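Local coordinates for probable glutamine-binding lipoprotein GlnH (GLNBP) (Mycobacterium tuberculosis, PDB 6H20) that binds aspartate and related amino acids as a solute-binding lipoprotein and probably relays their availability to protein kinase G, which controls glutamate metabolism, at residues 143-146 against 152-155; 157-162 against 203-208; 171-176 against 183-188. All blocks are in the same frame, centred on the assembly; numbering follows the deposited sequence.

Interaction 1: 143-146 against 152-155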
loop_
_atom_site.group_PDB
_atom_site.type_symbol
_atom_site.label_atom_id
_atom_site.label_comp_id
_atom_site.label_asym_id
_atom_site.label_seq_id
_atom_site.Cartn_x
_atom_site.Cartn_y
_atom_site.Cartn_z
ATOM N N GLN A 143 -1.912 -7.580 7.907
ATOM C CA GLN A 143 -3.361 -7.388 7.947
ATOM C C GLN A 143 -3.897 -7.651 9.352
ATOM O O GLN A 143 -3.610 -8.698 9.950
ATOM C CB GLN A 143 -4.036 -8.339 6.958
ATOM C CG GLN A 143 -5.565 -8.153 6.902
ATOM C CD GLN A 143 -6.161 -8.754 5.640
ATOM O OE1 GLN A 143 -5.437 -9.195 4.744
ATOM N NE2 GLN A 143 -7.493 -8.780 5.570
ATOM N N ARG A 144 -4.709 -6.721 9.866
ATOM C CA ARG A 144 -5.359 -6.890 11.170
ATOM C C ARG A 144 -6.816 -6.441 11.058
ATOM O O ARG A 144 -7.360 -6.298 9.958
ATOM C CB ARG A 144 -4.571 -6.184 12.288
ATOM C CG ARG A 144 -3.156 -6.754 12.464
ATOM C CD ARG A 144 -2.441 -6.167 13.671
ATOM N NE ARG A 144 -3.074 -6.602 14.912
ATOM C CZ ARG A 144 -2.809 -6.066 16.101
ATOM N NH1 ARG A 144 -1.924 -5.081 16.199
ATOM N NH2 ARG A 144 -3.424 -6.512 17.191
ATOM N N ILE A 145 -7.448 -6.210 12.208
ATOM C CA ILE A 145 -8.870 -5.878 12.290
ATOM C C ILE A 145 -9.038 -4.546 13.013
ATOM O O ILE A 145 -8.373 -4.290 14.024
ATOM C CB ILE A 145 -9.645 -6.992 13.033
ATOM C CG1 ILE A 145 -9.504 -8.343 12.321
ATOM C CG2 ILE A 145 -11.111 -6.610 13.199
ATOM C CD1 ILE A 145 -9.956 -9.539 13.165
ATOM N N LEU A 146 -9.949 -3.709 12.510
ATOM C CA LEU A 146 -10.314 -2.444 13.136
ATOM C C LEU A 146 -11.788 -2.495 13.526
ATOM O O LEU A 146 -12.646 -2.810 12.693
ATOM C CB LEU A 146 -10.084 -1.289 12.150
ATOM C CG LEU A 146 -10.454 0.119 12.618
ATOM C CD1 LEU A 146 -9.400 0.619 13.565
ATOM C CD2 LEU A 146 -10.572 1.058 11.409
ATOM N N PRO A 152 -17.262 -6.469 20.595
ATOM C CA PRO A 152 -16.661 -7.700 21.116
ATOM C C PRO A 152 -15.674 -8.355 20.160
ATOM O O PRO A 152 -15.076 -9.376 20.521
ATOM C CB PRO A 152 -17.880 -8.608 21.327
ATOM C CG PRO A 152 -18.850 -8.164 20.302
ATOM C CD PRO A 152 -18.663 -6.663 20.186
ATOM N N ILE A 153 -15.485 -7.796 18.963
ATOM C CA ILE A 153 -14.613 -8.416 17.967
ATOM C C ILE A 153 -13.163 -8.297 18.423
ATOM O O ILE A 153 -12.633 -7.189 18.568
ATOM C CB ILE A 153 -14.812 -7.754 16.596
ATOM C CG1 ILE A 153 -16.225 -8.004 16.064
ATOM C CG2 ILE A 153 -13.757 -8.241 15.596
ATOM C CD1 ILE A 153 -16.553 -7.187 14.815
ATOM N N THR A 154 -12.505 -9.442 18.647
ATOM C CA THR A 154 -11.072 -9.452 18.942
ATOM C C THR A 154 -10.276 -10.495 18.171
ATOM O O THR A 154 -9.043 -10.482 18.257
ATOM C CB THR A 154 -10.796 -9.642 20.443
ATOM O OG1 THR A 154 -11.202 -10.956 20.841
ATOM C CG2 THR A 154 -11.525 -8.600 21.270
ATOM N N LYS A 155 -10.924 -11.401 17.445
ATOM C CA LYS A 155 -10.200 -12.420 16.699
ATOM C C LYS A 155 -10.888 -12.663 15.367
ATOM O O LYS A 155 -12.006 -12.200 15.121
ATOM C CB LYS A 155 -10.033 -13.719 17.496
ATOM C CG LYS A 155 -11.288 -14.221 18.143
ATOM C CD LYS A 155 -10.960 -15.344 19.108
ATOM C CE LYS A 155 -11.961 -15.411 20.237
ATOM N NZ LYS A 155 -13.337 -15.661 19.735
#
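Ile-145 lays its terminal methyl on one face of the Lys-155 carbonyl, the flat group of this contact. CD1 of Ile-145 is 3.9 Å from Lys-155 O and the same distance from Lys-155 C, and it stands almost straight above the plane of the group instead of meeting the oxygen in the plane. At the other end of the same residue the Lys-155 N-H is bonded to OD2 of Asp-158. That oxygen also takes the N-H of Thr-154, so one carboxylate oxygen fixes two successive N-H groups of the loop. The Lys-155 CB points away from the strand, and it is the backbone carbonyl, not the side chain, that makes the contact.

The second touch is between methyls. CG2 of Ile-145 meets CG2 of Ile-153 at 3.9 Å, and the two side chains cross at about a right angle. Both isoleucines carry CG2 anti to the backbone N, with CG1 beside it (chi1 -59° in Ile-145, -65° in Ile-153). In Ile-145 the two branches therefore divide the work: CG2 goes to Ile-153, while the extended arm through CG1 carries CD1 to the carbonyl. Leu-159 packs on both isoleucines and closes this buried patch.

The summed buried surface is small, 107 Å², and on the strand side Ile-145 alone supplies it. Alternation along the strand sends Leu-146 to the opposite face, where it packs on helix 210-219. Strand 139-148 thus has a helix on one face and the returning loop on the other, as in an α/β lobe of the periplasmic-binding-protein fold, to which solute-binding family 3 belongs.

Interaction 2: 157-162 against 203-208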
loop_
_atom_site.group_PDB
_atom_site.type_symbol
_atom_site.label_atom_id
_atom_site.label_comp_id
_atom_site.label_asym_id
_atom_site.label_seq_id
_atom_site.Cartn_x
_atom_site.Cartn_y
_atom_site.Cartn_z
ATOM N N SER A 157 -12.230 -15.246 13.974
ATOM C CA SER A 157 -13.486 -15.987 13.938
ATOM C C SER A 157 -14.679 -15.113 14.306
ATOM O O SER A 157 -15.806 -15.422 13.908
ATOM C CB SER A 157 -13.412 -17.235 14.830
ATOM O OG SER A 157 -13.207 -16.886 16.191
ATOM N N ASP A 158 -14.449 -14.008 15.019
ATOM C CA ASP A 158 -15.525 -13.075 15.347
ATOM C C ASP A 158 -16.082 -12.375 14.113
ATOM O O ASP A 158 -17.182 -11.810 14.174
ATOM C CB ASP A 158 -15.009 -12.015 16.323
ATOM C CG ASP A 158 -14.683 -12.586 17.694
ATOM O OD1 ASP A 158 -15.276 -13.623 18.074
ATOM O OD2 ASP A 158 -13.840 -11.997 18.400
ATOM N N LEU A 159 -15.342 -12.376 13.004
ATOM C CA LEU A 159 -15.796 -11.741 11.779
ATOM C C LEU A 159 -16.873 -12.542 11.061
ATOM O O LEU A 159 -17.618 -11.964 10.261
ATOM C CB LEU A 159 -14.606 -11.525 10.841
ATOM C CG LEU A 159 -13.521 -10.613 11.431
ATOM C CD1 LEU A 159 -12.428 -10.373 10.388
ATOM C CD2 LEU A 159 -14.123 -9.295 11.920
ATOM N N SER A 160 -16.963 -13.847 11.323
ATOM C CA SER A 160 -17.955 -14.687 10.659
ATOM C C SER A 160 -19.359 -14.147 10.907
ATOM O O SER A 160 -19.743 -13.868 12.047
ATOM C CB SER A 160 -17.853 -16.119 11.182
ATOM O OG SER A 160 -16.610 -16.714 10.838
ATOM N N GLY A 161 -20.116 -13.983 9.825
ATOM C CA GLY A 161 -21.462 -13.458 9.909
ATOM C C GLY A 161 -21.574 -11.972 10.169
ATOM O O GLY A 161 -22.694 -11.453 10.176
ATOM N N LYS A 162 -20.465 -11.268 10.383
ATOM C CA LYS A 162 -20.484 -9.830 10.615
ATOM C C LYS A 162 -20.120 -9.086 9.333
ATOM O O LYS A 162 -19.550 -9.653 8.396
ATOM C CB LYS A 162 -19.515 -9.454 11.743
ATOM C CG LYS A 162 -19.802 -10.184 13.059
ATOM C CD LYS A 162 -20.845 -9.468 13.891
ATOM C CE LYS A 162 -20.919 -10.048 15.308
ATOM N NZ LYS A 162 -19.576 -10.487 15.806
ATOM N N ILE A 203 -21.411 -1.000 8.806
ATOM C CA ILE A 203 -20.577 -2.193 8.847
ATOM C C ILE A 203 -20.168 -2.406 10.302
ATOM O O ILE A 203 -20.411 -1.565 11.169
ATOM C CB ILE A 203 -19.315 -2.050 7.965
ATOM C CG1 ILE A 203 -18.542 -0.806 8.405
ATOM C CG2 ILE A 203 -19.683 -1.984 6.481
ATOM C CD1 ILE A 203 -17.161 -0.680 7.778
ATOM N N ASP A 204 -19.501 -3.528 10.563
ATOM C CA ASP A 204 -19.072 -3.859 11.917
ATOM C C ASP A 204 -17.567 -3.793 12.127
ATOM O O ASP A 204 -17.121 -3.557 13.259
ATOM C CB ASP A 204 -19.569 -5.260 12.285
ATOM C CG ASP A 204 -21.067 -5.373 12.156
ATOM O OD1 ASP A 204 -21.766 -4.594 12.840
ATOM O OD2 ASP A 204 -21.537 -6.204 11.351
ATOM N N ALA A 205 -16.779 -3.973 11.071
ATOM C CA ALA A 205 -15.332 -3.941 11.203
ATOM C C ALA A 205 -14.714 -3.679 9.839
ATOM O O ALA A 205 -15.360 -3.837 8.797
ATOM C CB ALA A 205 -14.799 -5.261 11.772
ATOM N N VAL A 206 -13.448 -3.269 9.863
ATOM C CA VAL A 206 -12.635 -3.120 8.661
ATOM C C VAL A 206 -11.432 -4.038 8.816
ATOM O O VAL A 206 -10.889 -4.163 9.915
ATOM C CB VAL A 206 -12.170 -1.660 8.507
ATOM C CG1 VAL A 206 -11.422 -1.467 7.183
ATOM C CG2 VAL A 206 -13.358 -0.732 8.572
ATOM N N SER A 207 -10.995 -4.678 7.733
ATOM C CA SER A 207 -9.793 -5.500 7.826
ATOM C C SER A 207 -8.849 -5.174 6.683
ATOM O O SER A 207 -9.195 -5.368 5.511
ATOM C CB SER A 207 -10.112 -6.998 7.841
ATOM O OG SER A 207 -8.911 -7.752 7.993
ATOM N N THR A 208 -7.656 -4.695 7.024
ATOM C CA THR A 208 -6.598 -4.442 6.040
ATOM C C THR A 208 -5.289 -4.264 6.801
ATOM O O THR A 208 -5.221 -4.513 8.014
ATOM C CB THR A 208 -6.928 -3.259 5.112
ATOM O OG1 THR A 208 -5.947 -3.182 4.072
ATOM C CG2 THR A 208 -6.926 -1.914 5.828
#
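Leu-159 and Ala-205 form the buried end of this contact, Lys-162 and Asp-204 the end nearer solvent. At the inner end CD2 of Leu-159 comes to 4.1 Å from the Ala-205 CB, methyl against methyl. The leucine's CB does not aim straight at the strand; chi2 of -176° extends CD1 and leaves CD2 as the branch turned to Ala-205. Ile-153, Val-164 and Ile-179 also pack on Leu-159.

The outer end is polar and partly exposed, with near contact but no bond between its charges. OD2 of Asp-204 rests against the root of Lys-162, 3.8 Å from its CB, the two side chains set roughly perpendicular. The ammonium group does not follow. Bends at chi2 (-86°) and chi4 swing the lysine away from the aspartate, leaving NZ of Lys-162 6.5 Å from Asp-204 OD2. NZ instead bonds Asp-158 O at 3.2 Å, lying in the plane of that carbonyl. Asp-204 has its own strong partner in Arg-163, whose NH2 makes a salt bridge to OD1.

Between the two ends the chain folds into a type II turn from Leu-159 to Lys-162, closed by Lys-162 N to Leu-159 O at 2.9 Å. Gly-161, at the third position with phi 74°, is exposed.

The opposite charges of Lys-162 and Asp-204 therefore make no direct pair: the lysine ties the end of the turn back to the residue just before it, the aspartate is paired with Arg-163, and any attraction between them is probably a weak, longer-range one.

Interaction 3: 171-176 against 183-188. With ASN (asparagine), chain B.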
loop_
_atom_site.group_PDB
_atom_site.type_symbol
_atom_site.label_atom_id
_atom_site.label_comp_id
_atom_site.label_asym_id
_atom_site.label_seq_id
_atom_site.Cartn_x
_atom_site.Cartn_y
_atom_site.Cartn_z
ATOM N N THR A 171 -5.325 -7.166 -1.592
ATOM C CA THR A 171 -5.022 -8.449 -0.975
ATOM C C THR A 171 -5.898 -8.671 0.240
ATOM O O THR A 171 -6.163 -9.824 0.602
ATOM C CB THR A 171 -3.566 -8.465 -0.500
ATOM O OG1 THR A 171 -3.360 -7.364 0.397
ATOM C CG2 THR A 171 -2.567 -8.392 -1.693
ATOM N N SER A 172 -6.387 -7.577 0.839
ATOM C CA SER A 172 -7.203 -7.669 2.044
ATOM C C SER A 172 -8.486 -8.427 1.768
ATOM O O SER A 172 -8.914 -9.264 2.575
ATOM C CB SER A 172 -7.534 -6.259 2.530
ATOM O OG SER A 172 -6.383 -5.444 2.519
ATOM N N LEU A 173 -9.111 -8.145 0.621
ATOM C CA LEU A 173 -10.317 -8.855 0.216
ATOM C C LEU A 173 -10.037 -10.341 0.081
ATOM O O LEU A 173 -10.804 -11.178 0.567
ATOM C CB LEU A 173 -10.812 -8.272 -1.110
ATOM C CG LEU A 173 -11.950 -8.971 -1.855
ATOM C CD1 LEU A 173 -13.145 -9.222 -0.947
ATOM C CD2 LEU A 173 -12.356 -8.132 -3.070
ATOM N N ARG A 174 -8.914 -10.688 -0.555
ATOM C CA ARG A 174 -8.577 -12.094 -0.742
ATOM C C ARG A 174 -8.449 -12.828 0.591
ATOM O O ARG A 174 -8.901 -13.972 0.722
ATOM C CB ARG A 174 -7.295 -12.212 -1.570
ATOM C CG ARG A 174 -6.789 -13.636 -1.740
ATOM C CD ARG A 174 -7.741 -14.494 -2.564
ATOM N NE ARG A 174 -7.224 -15.855 -2.734
ATOM C CZ ARG A 174 -7.216 -16.776 -1.774
ATOM N NH1 ARG A 174 -6.722 -17.985 -2.011
ATOM N NH2 ARG A 174 -7.702 -16.490 -0.574
ATOM N N ARG A 175 -7.884 -12.171 1.607
ATOM C CA ARG A 175 -7.721 -12.824 2.906
ATOM C C ARG A 175 -9.058 -12.990 3.629
ATOM O O ARG A 175 -9.303 -14.022 4.265
ATOM C CB ARG A 175 -6.733 -12.023 3.757
ATOM C CG ARG A 175 -6.583 -12.518 5.198
ATOM C CD ARG A 175 -6.069 -13.949 5.234
ATOM N NE ARG A 175 -5.939 -14.468 6.597
ATOM C CZ ARG A 175 -6.921 -15.049 7.280
ATOM N NH1 ARG A 175 -8.129 -15.181 6.742
ATOM N NH2 ARG A 175 -6.697 -15.495 8.509
ATOM N N ILE A 176 -9.932 -11.984 3.559
ATOM C CA ILE A 176 -11.262 -12.110 4.159
ATOM C C ILE A 176 -12.073 -13.210 3.479
ATOM O O ILE A 176 -12.933 -13.844 4.109
ATOM C CB ILE A 176 -11.978 -10.745 4.118
ATOM C CG1 ILE A 176 -11.214 -9.740 4.976
ATOM C CG2 ILE A 176 -13.430 -10.869 4.577
ATOM C CD1 ILE A 176 -10.964 -10.193 6.367
ATOM N N PRO A 183 -17.657 -13.777 6.623
ATOM C CA PRO A 183 -18.336 -12.531 6.969
ATOM C C PRO A 183 -19.299 -12.161 5.855
ATOM O O PRO A 183 -19.272 -12.719 4.754
ATOM C CB PRO A 183 -17.194 -11.508 7.026
ATOM C CG PRO A 183 -15.928 -12.279 6.841
ATOM C CD PRO A 183 -16.283 -13.544 6.160
ATOM N N VAL A 184 -20.162 -11.199 6.156
ATOM C CA VAL A 184 -20.831 -10.436 5.108
ATOM C C VAL A 184 -19.809 -9.436 4.586
ATOM O O VAL A 184 -19.341 -8.571 5.333
ATOM C CB VAL A 184 -22.064 -9.714 5.667
ATOM C CG1 VAL A 184 -22.629 -8.764 4.625
ATOM C CG2 VAL A 184 -23.107 -10.724 6.127
ATOM N N ILE A 185 -19.428 -9.559 3.322
ATOM C CA ILE A 185 -18.331 -8.755 2.793
ATOM C C ILE A 185 -18.900 -7.543 2.076
ATOM O O ILE A 185 -19.676 -7.685 1.120
ATOM C CB ILE A 185 -17.407 -9.570 1.881
ATOM C CG1 ILE A 185 -16.869 -10.802 2.634
ATOM C CG2 ILE A 185 -16.254 -8.685 1.391
ATOM C CD1 ILE A 185 -15.981 -11.718 1.774
ATOM N N VAL A 186 -18.525 -6.360 2.549
ATOM C CA VAL A 186 -18.936 -5.085 1.977
ATOM C C VAL A 186 -17.700 -4.473 1.338
ATOM O O VAL A 186 -16.687 -4.256 2.016
ATOM C CB VAL A 186 -19.509 -4.157 3.059
ATOM C CG1 VAL A 186 -19.898 -2.806 2.456
ATOM C CG2 VAL A 186 -20.694 -4.817 3.755
ATOM N N SER A 187 -17.751 -4.220 0.034
ATOM C CA SER A 187 -16.586 -3.682 -0.652
ATOM C C SER A 187 -16.827 -2.236 -1.073
ATOM O O SER A 187 -17.966 -1.822 -1.312
ATOM C CB SER A 187 -16.146 -4.560 -1.829
ATOM O OG SER A 187 -17.023 -4.465 -2.946
ATOM N N VAL A 188 -15.738 -1.470 -1.136
ATOM C CA VAL A 188 -15.764 -0.039 -1.437
ATOM C C VAL A 188 -14.599 0.298 -2.363
ATOM O O VAL A 188 -13.743 -0.537 -2.653
ATOM C CB VAL A 188 -15.696 0.824 -0.162
ATOM C CG1 VAL A 188 -16.943 0.603 0.708
ATOM C CG2 VAL A 188 -14.410 0.524 0.596
HETATM N N ASN B . -1.571 -3.513 0.784
HETATM C CA ASN B . -2.851 -4.083 0.364
HETATM C C ASN B . -2.810 -4.367 -1.126
HETATM O O ASN B . -3.858 -4.636 -1.743
HETATM C CB ASN B . -4.006 -3.140 0.706
HETATM C CG ASN B . -3.983 -1.868 -0.106
HETATM O OD1 ASN B . -2.978 -1.499 -0.706
HETATM N ND2 ASN B . -5.115 -1.205 -0.156
HETATM O OXT ASN B . -1.707 -4.321 -1.712
#
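Ile-185 points from its strand toward helix 171-176, and its branches separate beyond CB. On one side CG2, anti to the backbone N (chi1 -56° places CG1 beside that N), reaches CD1 of Leu-173 at 3.9 Å. On the other, CG1 passes CG2 of Ile-176 at 4.0 Å, and the tip, CD1, ends against that same methyl at 3.9 Å. The side chains of Ile-176 and Ile-185 lie antiparallel, flank to flank, while Leu-173 stands across Ile-185. CG2 of Ile-176 also meets the Pro-183 ring at CG, 3.7 Å away, so one methyl fills the corner between proline and isoleucine.

Strand 163-167, this helix and strand 184-188 make a beta-alpha-beta unit, the two strands parallel and side by side. Val-166 of the first strand packs on Leu-173 and Ile-176 as well.

The first turn of the helix faces the ligand. Thr-171 N donates to the O of the bound asparagine at 2.9 Å, with an N-H...O angle of 159°, so the helix start probably helps to stabilise the carboxylate. Arg-106 and Arg-128 are also hydrogen-bonded to the ligand. OG1 of Thr-171 lies 3.3 Å from the ligand CA, but bonds to Gln-233, and OG of Ser-172 comes to 3.8 Å from the ligand CB.

All three contacts reach the same sheet, probably within one lobe. Interaction 3 touches the bound asparagine, interaction 2 does so only through Thr-208, and the Ile-145 side chain of interaction 1 stands about 14 Å off. Interaction 1 adjoins interaction 2, centres about 7 Å apart, through neighbouring strands, with Leu-146 N to Val-206 O at 2.8 Å. Interaction 3 falls, along the chain, between the two segments of interaction 2; Lys-162 O to Val-184 N at 2.8 Å joins them at the sheet. Thr-208 OG1 and Ser-172 OG, both pocket residues, are hydrogen-bonded at 2.8 Å. The strand of interaction 1 meets the helix through Gln-143, whose OE1 is 3.3 Å from Arg-175 CB.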